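Local structure of hypothetical protein Rv2991 (Mycobacterium tuberculosis, 1RFE) at residues 59-64 against 92-97; 71-76 against 142-147. The protein is of unknown function but belongs to the FMN-binding split-barrel family and probably binds coenzyme F420 as an oxidoreductase. All coordinates share one frame; numbering follows the deposited sequence.

In the fold
Both contacts belong to the pyridoxamine 5'-phosphate oxidase-like domain and reach the same antiparallel sheet. Contact 1 sets helix 59-66 against the end of strand 84-95. Contact 2 joins strands 69-76 and 140-145 across strand 84-95, which pairs with both. Their segments alternate along the chain: 59-64, 71-76, 92-97, then 142-147. Helix 59-66 is followed after a two-residue link by strand 69-76, and strand 84-95 comes next. The centres of the contacts are about 24 Å apart, on opposite sides of the chain's centre, and their nearest atoms are about 7 Å apart, without touching. Strand 84-95 thus takes helix 59-66 against its C-terminal end and strands 69-76 and 140-145 as sheet neighbours.

Contact 1. Residues 59-64 against 92-97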
# COMPACT_ATOMS: atom_id res chain seq x y z
N GLN A 59 -3.65 14.98 -8.11
CA GLN A 59 -4.99 14.49 -8.31
C GLN A 59 -5.50 13.64 -7.13
O GLN A 59 -6.69 13.72 -6.77
CB GLN A 59 -5.14 13.69 -9.61
CG GLN A 59 -6.59 13.42 -10.00
CD GLN A 59 -7.41 14.70 -10.20
OE1 GLN A 59 -8.46 14.92 -9.55
NE2 GLN A 59 -6.92 15.56 -11.10
N LYS A 60 -4.63 12.82 -6.56
CA LYS A 60 -5.06 11.91 -5.55
C LYS A 60 -5.43 12.64 -4.26
O LYS A 60 -6.46 12.30 -3.63
CB LYS A 60 -4.14 10.64 -5.44
CG LYS A 60 -2.80 10.66 -4.69
CD LYS A 60 -1.70 9.85 -5.45
CE LYS A 60 -0.96 10.68 -6.61
NZ LYS A 60 -1.86 11.37 -7.74
N ALA A 61 -4.68 13.69 -3.93
CA ALA A 61 -4.97 14.51 -2.76
C ALA A 61 -6.28 15.30 -2.93
O ALA A 61 -7.05 15.41 -2.00
CB ALA A 61 -3.85 15.45 -2.48
N VAL A 62 -6.52 15.80 -4.13
CA VAL A 62 -7.77 16.47 -4.49
C VAL A 62 -8.96 15.51 -4.47
O VAL A 62 -9.97 15.81 -3.83
CB VAL A 62 -7.64 17.22 -5.87
CG1 VAL A 62 -9.04 17.52 -6.50
CG2 VAL A 62 -6.85 18.50 -5.69
N ASN A 63 -8.81 14.31 -5.01
CA ASN A 63 -9.87 13.31 -4.91
C ASN A 63 -10.17 13.02 -3.45
O ASN A 63 -11.33 12.89 -3.01
CB ASN A 63 -9.50 11.98 -5.59
CG ASN A 63 -9.40 12.07 -7.09
OD1 ASN A 63 -8.84 11.12 -7.71
ND2 ASN A 63 -9.87 13.18 -7.72
N LEU A 64 -9.11 12.94 -2.67
CA LEU A 64 -9.29 12.44 -1.33
C LEU A 64 -9.93 13.42 -0.33
O LEU A 64 -10.50 13.01 0.65
CB LEU A 64 -7.98 11.94 -0.77
CG LEU A 64 -7.56 10.57 -1.29
CD1 LEU A 64 -6.15 10.25 -0.78
CD2 LEU A 64 -8.52 9.49 -0.93
N ALA A 92 -8.91 7.33 3.83
CA ALA A 92 -7.64 7.98 3.99
C ALA A 92 -7.82 9.26 4.81
O ALA A 92 -8.82 9.93 4.63
CB ALA A 92 -7.13 8.39 2.67
N GLU A 93 -6.87 9.57 5.71
CA GLU A 93 -6.67 10.92 6.24
C GLU A 93 -5.44 11.59 5.60
O GLU A 93 -4.38 11.00 5.49
CB GLU A 93 -6.46 10.85 7.73
CG GLU A 93 -6.31 12.21 8.41
CD GLU A 93 -5.80 12.08 9.86
OE1 GLU A 93 -5.59 10.92 10.30
OE2 GLU A 93 -5.60 13.13 10.52
N ILE A 94 -5.63 12.85 5.22
CA ILE A 94 -4.58 13.74 4.78
C ILE A 94 -4.01 14.50 5.97
O ILE A 94 -4.72 15.12 6.75
CB ILE A 94 -5.14 14.66 3.67
CG1 ILE A 94 -5.65 13.78 2.53
CG2 ILE A 94 -4.12 15.66 3.18
CD1 ILE A 94 -6.01 14.50 1.27
N VAL A 95 -2.70 14.38 6.13
CA VAL A 95 -1.99 14.84 7.30
C VAL A 95 -0.90 15.72 6.79
O VAL A 95 -0.14 15.26 5.93
CB VAL A 95 -1.38 13.60 8.02
CG1 VAL A 95 -0.36 13.97 9.12
CG2 VAL A 95 -2.47 12.75 8.56
N GLU A 96 -0.79 16.96 7.27
CA GLU A 96 0.40 17.80 6.98
C GLU A 96 1.22 18.15 8.24
O GLU A 96 2.16 18.95 8.20
CB GLU A 96 0.02 19.09 6.22
CG GLU A 96 -1.27 19.76 6.65
CD GLU A 96 -1.62 21.04 5.84
OE1 GLU A 96 -2.34 20.92 4.82
OE2 GLU A 96 -1.20 22.14 6.24
N GLU A 97 0.88 17.53 9.36
CA GLU A 97 1.69 17.69 10.58
C GLU A 97 3.19 17.27 10.39
O GLU A 97 3.50 16.17 9.97
CB GLU A 97 1.02 16.94 11.72
CG GLU A 97 1.48 17.40 13.07
CD GLU A 97 2.65 16.59 13.50
OE1 GLU A 97 2.50 15.34 13.43
OE2 GLU A 97 3.71 17.18 13.85
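Ile94 reaches from its strand to helix 59-64 with the end of its longer branch. CG1 stands anti to the carbonyl carbon (chi1 -58°), and the extended chain carries CD1 out to the helix. There CD1 lies 3.8 Å from Leu64 CB. The same methyl also meets the helix backbone, with Ile94 CD1 3.6 Å from Ala61 O. Ala61 CB is a more distant neighbour.

Leu64 covers the next inward-facing position of the strand. Its two methyls straddle the single methyl of Ala92: Leu64 CD1 and Leu64 CD2 are each 4.0 Å from Ala92 CB. The contacts between side chains are all apolar.

This is a helix packed on a strand of the split-barrel sheet that this FMN-binding clan is built on. The axes of helix 59-64 and strand 92-95 approach to 9.6 Å and their directions differ by 115°, so the helix runs across the strand. Val134 lies against both Leu64 and Ala92, as does Val70, while Ile94 rests on Val132. On the other face of the strand, Glu93 points away from the helix and forms a salt bridge with Arg135.

Contact 2. Residues 71-76 against 142-147; sequences SFLLED and RSWDHR
Strands 71-76 and 142-145 are second neighbours in the antiparallel sheet of the split barrel, and the ring of Trp144 reaches across toward strand 71-76. The two run parallel, 3° apart in direction, because strand 84-95 lies between them and pairs antiparallel with both. Their axes stay 9.3 Å apart at the closest, too far for direct backbone pairing.

Trp144 carries most of the contact. Its CG lies beside both the backbone N and the carbonyl carbon (chi1 64°), and the indole turns its six-membered ring to the other strand. Leu73 comes to the edge of that ring, near its plane: Leu73 CD1 is 4.4 Å from Trp144 CH2. The leucine has CG anti to the backbone N (chi1 -174°), which brings its end nearer to the indole. Glu75 approaches obliquely, with its CB 4.4 Å from Trp144 CZ2. Its carboxylate leads away, so the aliphatic base of the side chain does the touching. The carbonyl oxygen of Leu74 approaches the ring obliquely at the same range. These are grazing contacts, and they bury a modest 102 Å² in all.

Beyond the tryptophan the strand ends in an Asx turn. Asp145 OD1 accepts from Arg147 N at 3.1 Å, from above the carboxylate plane. The Arg147 guanidinium adds only a long charge interaction with the same oxygen.

Ser87 of strand 84-95 lies against Trp144, and Ile8 of the N-terminal loop also touches it. Arg84 on that strand forms a salt bridge with Asp76. Helix 12-21 touches both segments, with Phe18 and Val19 on Leu74 and Ile15 on Ser143.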
# COMPACT_ATOMS: atom_id res chain seq x y z
N SER A 71 -9.21 2.50 -1.88
CA SER A 71 -8.86 1.08 -1.89
C SER A 71 -7.39 0.93 -2.18
O SER A 71 -6.79 1.75 -2.91
CB SER A 71 -9.65 0.33 -2.96
OG SER A 71 -11.03 0.49 -2.72
N PHE A 72 -6.79 -0.12 -1.61
CA PHE A 72 -5.35 -0.34 -1.84
C PHE A 72 -5.12 -1.82 -1.92
O PHE A 72 -5.59 -2.55 -1.07
CB PHE A 72 -4.54 0.32 -0.72
CG PHE A 72 -3.07 0.45 -1.00
CD1 PHE A 72 -2.58 1.46 -1.78
CD2 PHE A 72 -2.17 -0.46 -0.45
CE1 PHE A 72 -1.22 1.56 -2.02
CE2 PHE A 72 -0.82 -0.35 -0.67
CZ PHE A 72 -0.34 0.66 -1.46
N LEU A 73 -4.38 -2.25 -2.95
CA LEU A 73 -4.18 -3.67 -3.24
C LEU A 73 -2.69 -4.01 -3.38
O LEU A 73 -1.96 -3.37 -4.12
CB LEU A 73 -4.94 -4.07 -4.52
CG LEU A 73 -4.95 -5.59 -4.91
CD1 LEU A 73 -6.17 -6.02 -5.71
CD2 LEU A 73 -3.73 -5.98 -5.76
N LEU A 74 -2.27 -5.04 -2.66
CA LEU A 74 -0.96 -5.64 -2.76
C LEU A 74 -1.09 -7.07 -3.23
O LEU A 74 -1.93 -7.81 -2.72
CB LEU A 74 -0.28 -5.65 -1.38
CG LEU A 74 0.14 -4.32 -0.77
CD1 LEU A 74 0.45 -4.44 0.70
CD2 LEU A 74 1.35 -3.77 -1.56
N GLU A 75 -0.22 -7.50 -4.13
CA GLU A 75 -0.30 -8.82 -4.68
C GLU A 75 1.06 -9.27 -5.16
O GLU A 75 1.85 -8.46 -5.68
CB GLU A 75 -1.35 -8.81 -5.83
CG GLU A 75 -0.99 -9.38 -7.20
CD GLU A 75 0.04 -8.60 -7.99
OE1 GLU A 75 -0.06 -7.36 -8.09
OE2 GLU A 75 0.94 -9.27 -8.54
N ASP A 76 1.34 -10.56 -4.99
CA ASP A 76 2.44 -11.13 -5.73
C ASP A 76 2.23 -12.60 -6.06
O ASP A 76 1.13 -13.12 -5.90
CB ASP A 76 3.75 -10.86 -5.00
CG ASP A 76 3.97 -11.74 -3.80
OD1 ASP A 76 3.07 -12.49 -3.37
OD2 ASP A 76 5.05 -11.72 -3.18
N ARG A 142 -9.57 -8.14 2.82
CA ARG A 142 -9.65 -9.46 2.26
C ARG A 142 -8.23 -9.88 1.91
O ARG A 142 -7.43 -9.08 1.41
CB ARG A 142 -10.53 -9.47 1.01
CG ARG A 142 -12.03 -9.39 1.30
CD ARG A 142 -12.56 -10.57 2.14
NE ARG A 142 -13.98 -10.45 2.45
CZ ARG A 142 -14.48 -9.83 3.51
NH1 ARG A 142 -13.69 -9.26 4.41
NH2 ARG A 142 -15.81 -9.78 3.68
N SER A 143 -7.89 -11.13 2.22
CA SER A 143 -6.55 -11.64 1.88
C SER A 143 -6.58 -13.02 1.26
O SER A 143 -7.60 -13.76 1.33
CB SER A 143 -5.66 -11.67 3.12
OG SER A 143 -6.18 -12.50 4.15
N TRP A 144 -5.45 -13.40 0.67
CA TRP A 144 -5.32 -14.70 0.08
C TRP A 144 -3.85 -15.16 -0.02
O TRP A 144 -2.92 -14.39 -0.22
CB TRP A 144 -6.01 -14.75 -1.27
CG TRP A 144 -5.41 -13.85 -2.32
CD1 TRP A 144 -4.54 -14.20 -3.28
CD2 TRP A 144 -5.69 -12.45 -2.53
NE1 TRP A 144 -4.22 -13.11 -4.06
CE2 TRP A 144 -4.92 -12.02 -3.61
CE3 TRP A 144 -6.49 -11.51 -1.86
CZ2 TRP A 144 -4.95 -10.68 -4.09
CZ3 TRP A 144 -6.51 -10.19 -2.32
CH2 TRP A 144 -5.74 -9.80 -3.42
N ASP A 145 -3.68 -16.45 0.15
CA ASP A 145 -2.38 -17.10 -0.07
C ASP A 145 -2.64 -18.49 -0.59
O ASP A 145 -3.02 -19.39 0.17
CB ASP A 145 -1.54 -17.16 1.20
CG ASP A 145 -0.12 -17.63 0.93
OD1 ASP A 145 0.18 -18.04 -0.21
OD2 ASP A 145 0.78 -17.59 1.78
N HIS A 146 -2.41 -18.66 -1.89
CA HIS A 146 -2.77 -19.90 -2.55
C HIS A 146 -1.85 -21.05 -2.15
O HIS A 146 -2.18 -22.19 -2.38
CB HIS A 146 -2.84 -19.72 -4.06
CG HIS A 146 -4.10 -19.04 -4.51
ND1 HIS A 146 -4.52 -19.06 -5.82
CD2 HIS A 146 -5.00 -18.29 -3.84
CE1 HIS A 146 -5.65 -18.39 -5.92
NE2 HIS A 146 -5.96 -17.91 -4.73
N ARG A 147 -0.70 -20.74 -1.54
CA ARG A 147 0.13 -21.80 -0.92
C ARG A 147 -0.61 -22.63 0.13
O ARG A 147 -0.24 -23.79 0.41
CB ARG A 147 1.38 -21.22 -0.27
CG ARG A 147 2.60 -21.29 -1.14
CD ARG A 147 3.05 -19.96 -1.67
NE ARG A 147 3.73 -19.23 -0.63
CZ ARG A 147 4.52 -18.19 -0.82
NH1 ARG A 147 4.73 -17.69 -2.05
NH2 ARG A 147 5.10 -17.62 0.25